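Local coordinates for 39 kDa initiator binding protein (Trichomonas vaginalis, PDB 1Q87) that probably recognises the initiator element of core promoters as part of a longer initiator binding protein, of which this chain is the C-domain, at residues T50-A64 with I81-K95. Numbering follows the deposited sequence.
Sequences TDGTVMRDFLIEKAA and ISAIMAPQEEQTKSK
Arg56, in the first turn of helix 56-64, reaches across to the C-terminal end of the helix that closes at Ile84, where its two terminal nitrogens take the hydroxyl and the carbonyl of Ser82, one each. Arg56 NH1 donates to Ser82 OG at 3.0 Å, a nearly straight bond. Arg56 NH2 meets Ser82 O at 2.8 Å, approaching along a lone pair within the plane of the carbonyl. Arg56 NH2 also donates to Met85 O, at 3.0 Å. The extended chain, with CG anti to the backbone N (chi1 -168°), carries the guanidinium this far; Ile60 CD1 packs against one of its faces and the backbone of Gln88 against the other. Lys93 runs alongside Arg56, pointing the same way, and its NZ bonds to Met85 O from the opposite face of that carbonyl. The same ammonium forms a salt bridge with Glu90 OE1.

Next to this polar cluster the packing is apolar and close: Leu59 CD2 meets Lys93 CB at 3.4 Å, and Ile81 CD1 fits against Ala63 and Ala64. Trp43 of helix 29-47 adds to the core at Leu59.

Two good backbone bonds join Val54 and Lys93 as an antiparallel hydrogen-bonded pair in a two-stranded sheet, and Arg56 N continues the link to Gln91 O (2.8 Å). At the other end of the strand pair the solvent side is looser: Asp51 OD2 and Lys95 NZ make a long salt bridge of 3.7 Å, and Thr53 is exposed.

With two cationic side chains sharing one carbonyl, Glu90 probably offsets part of the positive charge, and the carbonyls at the helix end should help stabilise the guanidinium.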
loop_
_atom_site.group_PDB
_atom_site.type_symbol
_atom_site.label_atom_id
_atom_site.label_comp_id
_atom_site.label_asym_id
_atom_site.label_seq_id
_atom_site.Cartn_x
_atom_site.Cartn_y
_atom_site.Cartn_z
ATOM N N THR A 50 -23.761 -5.565 -1.856
ATOM C CA THR A 50 -23.032 -5.119 -3.067
ATOM C C THR A 50 -22.407 -3.740 -2.980
ATOM O O THR A 50 -21.478 -3.422 -3.732
ATOM C CB THR A 50 -23.902 -5.096 -4.357
ATOM O OG1 THR A 50 -25.209 -4.600 -4.059
ATOM C CG2 THR A 50 -23.982 -6.467 -4.979
ATOM N N ASP A 51 -22.933 -2.913 -2.088
ATOM C CA ASP A 51 -22.431 -1.558 -1.908
ATOM C C ASP A 51 -22.781 -1.094 -0.517
ATOM O O ASP A 51 -22.610 -1.845 0.461
ATOM C CB ASP A 51 -23.041 -0.617 -2.951
ATOM C CG ASP A 51 -22.687 0.844 -2.702
ATOM O OD1 ASP A 51 -23.591 1.586 -2.248
ATOM O OD2 ASP A 51 -21.512 1.248 -2.935
ATOM N N GLY A 52 -23.259 0.144 -0.431
ATOM C CA GLY A 52 -23.661 0.700 0.847
ATOM C C GLY A 52 -22.476 0.970 1.726
ATOM O O GLY A 52 -21.381 1.174 1.225
ATOM N N THR A 53 -22.696 0.979 3.036
ATOM C CA THR A 53 -21.638 1.248 3.984
ATOM C C THR A 53 -21.876 0.340 5.163
ATOM O O THR A 53 -22.920 -0.287 5.253
ATOM C CB THR A 53 -21.706 2.701 4.498
ATOM O OG1 THR A 53 -22.792 2.808 5.428
ATOM C CG2 THR A 53 -21.917 3.720 3.330
ATOM N N VAL A 54 -20.905 0.274 6.070
ATOM C CA VAL A 54 -21.023 -0.536 7.291
ATOM C C VAL A 54 -20.273 0.190 8.404
ATOM O O VAL A 54 -19.419 1.039 8.128
ATOM C CB VAL A 54 -20.411 -1.961 7.106
ATOM C CG1 VAL A 54 -21.143 -2.683 6.015
ATOM C CG2 VAL A 54 -18.908 -1.878 6.743
ATOM N N MET A 55 -20.595 -0.105 9.657
ATOM C CA MET A 55 -19.903 0.564 10.758
ATOM C C MET A 55 -18.423 0.271 10.614
ATOM O O MET A 55 -18.038 -0.815 10.155
ATOM C CB MET A 55 -20.395 0.061 12.124
ATOM C CG MET A 55 -21.801 0.523 12.528
ATOM S SD MET A 55 -21.966 2.320 12.493
ATOM C CE MET A 55 -22.542 2.534 10.811
ATOM N N ARG A 56 -17.601 1.226 11.033
ATOM C CA ARG A 56 -16.165 1.112 10.925
ATOM C C ARG A 56 -15.609 -0.169 11.526
ATOM O O ARG A 56 -14.856 -0.884 10.877
ATOM C CB ARG A 56 -15.488 2.313 11.581
ATOM C CG ARG A 56 -14.009 2.390 11.247
ATOM C CD ARG A 56 -13.362 3.495 11.985
ATOM N NE ARG A 56 -12.031 3.761 11.450
ATOM C CZ ARG A 56 -10.911 3.305 11.987
ATOM N NH1 ARG A 56 -10.980 2.561 13.084
ATOM N NH2 ARG A 56 -9.735 3.591 11.417
ATOM N N ASP A 57 -15.988 -0.445 12.764
ATOM C CA ASP A 57 -15.514 -1.623 13.468
ATOM C C ASP A 57 -15.883 -2.944 12.821
ATOM O O ASP A 57 -15.089 -3.879 12.826
ATOM C CB ASP A 57 -16.004 -1.598 14.908
ATOM C CG ASP A 57 -15.197 -0.646 15.770
ATOM O OD1 ASP A 57 -15.633 -0.380 16.911
ATOM O OD2 ASP A 57 -14.128 -0.165 15.305
ATOM N N PHE A 58 -17.086 -3.022 12.268
ATOM C CA PHE A 58 -17.530 -4.231 11.615
ATOM C C PHE A 58 -16.676 -4.593 10.381
ATOM O O PHE A 58 -16.355 -5.772 10.173
ATOM C CB PHE A 58 -18.999 -4.066 11.241
ATOM C CG PHE A 58 -19.566 -5.212 10.461
ATOM C CD1 PHE A 58 -19.509 -5.227 9.070
ATOM C CD2 PHE A 58 -20.174 -6.263 11.108
ATOM C CE1 PHE A 58 -20.058 -6.275 8.331
ATOM C CE2 PHE A 58 -20.715 -7.304 10.380
ATOM C CZ PHE A 58 -20.659 -7.307 8.986
ATOM N N LEU A 59 -16.307 -3.582 9.586
ATOM C CA LEU A 59 -15.514 -3.795 8.387
ATOM C C LEU A 59 -14.115 -4.259 8.727
ATOM O O LEU A 59 -13.603 -5.220 8.154
ATOM C CB LEU A 59 -15.396 -2.520 7.562
ATOM C CG LEU A 59 -14.505 -2.772 6.351
ATOM C CD1 LEU A 59 -15.286 -3.633 5.407
ATOM C CD2 LEU A 59 -14.073 -1.505 5.657
ATOM N N ILE A 60 -13.501 -3.551 9.656
ATOM C CA ILE A 60 -12.165 -3.852 10.081
ATOM C C ILE A 60 -12.102 -5.260 10.682
ATOM O O ILE A 60 -11.172 -6.012 10.441
ATOM C CB ILE A 60 -11.718 -2.783 11.096
ATOM C CG1 ILE A 60 -11.599 -1.440 10.371
ATOM C CG2 ILE A 60 -10.405 -3.170 11.781
ATOM C CD1 ILE A 60 -10.967 -0.339 11.205
ATOM N N GLU A 61 -13.123 -5.627 11.439
ATOM C CA GLU A 61 -13.174 -6.935 12.084
ATOM C C GLU A 61 -13.281 -8.034 11.022
ATOM O O GLU A 61 -12.520 -8.987 11.060
ATOM C CB GLU A 61 -14.363 -6.971 13.055
ATOM C CG GLU A 61 -14.122 -7.707 14.348
ATOM C CD GLU A 61 -15.023 -8.923 14.508
ATOM O OE1 GLU A 61 -14.967 -9.556 15.590
ATOM O OE2 GLU A 61 -15.777 -9.246 13.557
ATOM N N LYS A 62 -14.213 -7.905 10.076
ATOM C CA LYS A 62 -14.338 -8.914 9.016
ATOM C C LYS A 62 -13.079 -8.961 8.170
ATOM O O LYS A 62 -12.584 -10.045 7.838
ATOM C CB LYS A 62 -15.519 -8.640 8.087
ATOM C CG LYS A 62 -16.895 -8.691 8.778
ATOM C CD LYS A 62 -17.022 -9.951 9.597
ATOM C CE LYS A 62 -18.302 -9.996 10.407
ATOM N NZ LYS A 62 -18.312 -11.205 11.281
ATOM N N ALA A 63 -12.547 -7.788 7.844
ATOM C CA ALA A 63 -11.346 -7.723 7.027
ATOM C C ALA A 63 -10.187 -8.393 7.777
ATOM O O ALA A 63 -9.414 -9.144 7.168
ATOM C CB ALA A 63 -11.001 -6.276 6.670
ATOM N N ALA A 64 -10.092 -8.167 9.087
ATOM C CA ALA A 64 -9.008 -8.779 9.836
ATOM C C ALA A 64 -9.065 -10.292 9.696
ATOM O O ALA A 64 -8.086 -10.936 9.272
ATOM C CB ALA A 64 -9.057 -8.373 11.336
ATOM N N ILE A 81 -4.924 -2.760 10.476
ATOM C CA ILE A 81 -5.891 -2.274 9.520
ATOM C C ILE A 81 -6.535 -0.948 9.972
ATOM O O ILE A 81 -6.661 -0.001 9.191
ATOM C CB ILE A 81 -6.962 -3.352 9.271
ATOM C CG1 ILE A 81 -6.290 -4.566 8.608
ATOM C CG2 ILE A 81 -8.068 -2.816 8.342
ATOM C CD1 ILE A 81 -7.187 -5.807 8.455
ATOM N N SER A 82 -6.919 -0.878 11.237
ATOM C CA SER A 82 -7.549 0.314 11.758
ATOM C C SER A 82 -6.643 1.539 11.590
ATOM O O SER A 82 -7.149 2.637 11.329
ATOM C CB SER A 82 -7.908 0.123 13.217
ATOM O OG SER A 82 -8.364 1.345 13.754
ATOM N N ALA A 83 -5.323 1.345 11.725
ATOM C CA ALA A 83 -4.343 2.417 11.586
ATOM C C ALA A 83 -4.138 2.816 10.153
ATOM O O ALA A 83 -3.835 3.961 9.876
ATOM C CB ALA A 83 -3.013 2.017 12.179
ATOM N N ILE A 84 -4.261 1.871 9.242
ATOM C CA ILE A 84 -4.102 2.207 7.852
ATOM C C ILE A 84 -5.364 2.894 7.316
ATOM O O ILE A 84 -5.275 3.888 6.559
ATOM C CB ILE A 84 -3.723 0.953 7.029
ATOM C CG1 ILE A 84 -2.347 0.480 7.470
ATOM C CG2 ILE A 84 -3.616 1.272 5.537
ATOM C CD1 ILE A 84 -1.965 -0.868 6.910
ATOM N N MET A 85 -6.534 2.412 7.723
ATOM C CA MET A 85 -7.782 3.025 7.250
ATOM C C MET A 85 -8.185 4.330 7.964
ATOM O O MET A 85 -9.257 4.414 8.594
ATOM C CB MET A 85 -8.940 2.045 7.356
ATOM C CG MET A 85 -8.756 0.834 6.519
ATOM S SD MET A 85 -10.216 -0.180 6.596
ATOM C CE MET A 85 -10.311 -0.738 4.894
ATOM N N ALA A 86 -7.325 5.340 7.877
ATOM C CA ALA A 86 -7.648 6.628 8.475
ATOM C C ALA A 86 -8.804 7.199 7.639
ATOM O O ALA A 86 -9.014 6.786 6.485
ATOM C CB ALA A 86 -6.454 7.556 8.417
ATOM N N PRO A 87 -9.577 8.143 8.214
ATOM C CA PRO A 87 -9.377 8.658 9.575
ATOM C C PRO A 87 -10.003 7.736 10.616
ATOM O O PRO A 87 -10.941 6.979 10.314
ATOM C CB PRO A 87 -10.071 10.029 9.542
ATOM C CG PRO A 87 -10.131 10.374 8.072
ATOM C CD PRO A 87 -10.473 9.037 7.464
ATOM N N GLN A 88 -9.471 7.801 11.832
ATOM C CA GLN A 88 -9.996 7.000 12.931
ATOM C C GLN A 88 -11.377 7.531 13.334
ATOM O O GLN A 88 -12.291 6.770 13.648
ATOM C CB GLN A 88 -9.070 7.086 14.150
ATOM C CG GLN A 88 -7.623 6.842 13.843
ATOM C CD GLN A 88 -7.457 5.606 13.031
ATOM O OE1 GLN A 88 -7.909 4.535 13.434
ATOM N NE2 GLN A 88 -6.820 5.735 11.865
ATOM N N GLU A 89 -11.507 8.851 13.323
ATOM C CA GLU A 89 -12.740 9.530 13.713
ATOM C C GLU A 89 -13.998 9.108 12.947
ATOM O O GLU A 89 -15.081 9.046 13.532
ATOM C CB GLU A 89 -12.548 11.051 13.615
ATOM C CG GLU A 89 -11.253 11.498 12.921
ATOM C CD GLU A 89 -9.990 11.116 13.693
ATOM O OE1 GLU A 89 -9.097 10.487 13.082
ATOM O OE2 GLU A 89 -9.883 11.447 14.900
ATOM N N GLU A 90 -13.871 8.826 11.650
ATOM C CA GLU A 90 -15.022 8.386 10.860
ATOM C C GLU A 90 -15.641 7.081 11.408
ATOM O O GLU A 90 -14.942 6.143 11.792
ATOM C CB GLU A 90 -14.606 8.207 9.407
ATOM C CG GLU A 90 -15.642 7.509 8.569
ATOM C CD GLU A 90 -15.288 7.535 7.099
ATOM O OE1 GLU A 90 -14.195 7.031 6.735
ATOM O OE2 GLU A 90 -16.105 8.069 6.313
ATOM N N GLN A 91 -16.960 7.024 11.400
ATOM C CA GLN A 91 -17.710 5.906 11.941
ATOM C C GLN A 91 -18.111 4.818 10.977
ATOM O O GLN A 91 -18.637 3.780 11.405
ATOM C CB GLN A 91 -18.992 6.428 12.593
ATOM C CG GLN A 91 -18.778 7.490 13.658
ATOM C CD GLN A 91 -20.027 7.723 14.480
ATOM O OE1 GLN A 91 -20.544 6.800 15.120
ATOM N NE2 GLN A 91 -20.523 8.952 14.467
ATOM N N THR A 92 -17.931 5.044 9.680
ATOM C CA THR A 92 -18.331 4.015 8.724
ATOM C C THR A 92 -17.392 3.934 7.544
ATOM O O THR A 92 -16.615 4.853 7.310
ATOM C CB THR A 92 -19.794 4.228 8.218
ATOM O OG1 THR A 92 -19.831 5.191 7.152
ATOM C CG2 THR A 92 -20.667 4.703 9.369
ATOM N N LYS A 93 -17.468 2.824 6.813
ATOM C CA LYS A 93 -16.611 2.599 5.658
ATOM C C LYS A 93 -17.400 2.107 4.489
ATOM O O LYS A 93 -18.505 1.591 4.663
ATOM C CB LYS A 93 -15.487 1.589 6.020
ATOM C CG LYS A 93 -14.100 2.235 6.342
ATOM C CD LYS A 93 -14.132 3.414 7.306
ATOM C CE LYS A 93 -12.764 3.814 7.876
ATOM N NZ LYS A 93 -11.939 4.817 7.076
ATOM N N SER A 94 -16.843 2.265 3.289
ATOM C CA SER A 94 -17.544 1.815 2.108
ATOM C C SER A 94 -16.622 1.032 1.191
ATOM O O SER A 94 -15.437 0.853 1.494
ATOM C CB SER A 94 -18.164 3.007 1.356
ATOM O OG SER A 94 -17.230 3.651 0.507
ATOM N N LYS A 95 -17.164 0.577 0.067
ATOM C CA LYS A 95 -16.388 -0.207 -0.857
ATOM C C LYS A 95 -15.145 0.602 -1.227
ATOM O O LYS A 95 -14.046 0.087 -1.182
ATOM C CB LYS A 95 -17.202 -0.556 -2.126
ATOM C CG LYS A 95 -16.730 -1.864 -2.797
ATOM C CD LYS A 95 -17.194 -2.100 -4.260
ATOM C CE LYS A 95 -18.620 -1.638 -4.535
ATOM N NZ LYS A 95 -18.635 -0.165 -4.858
#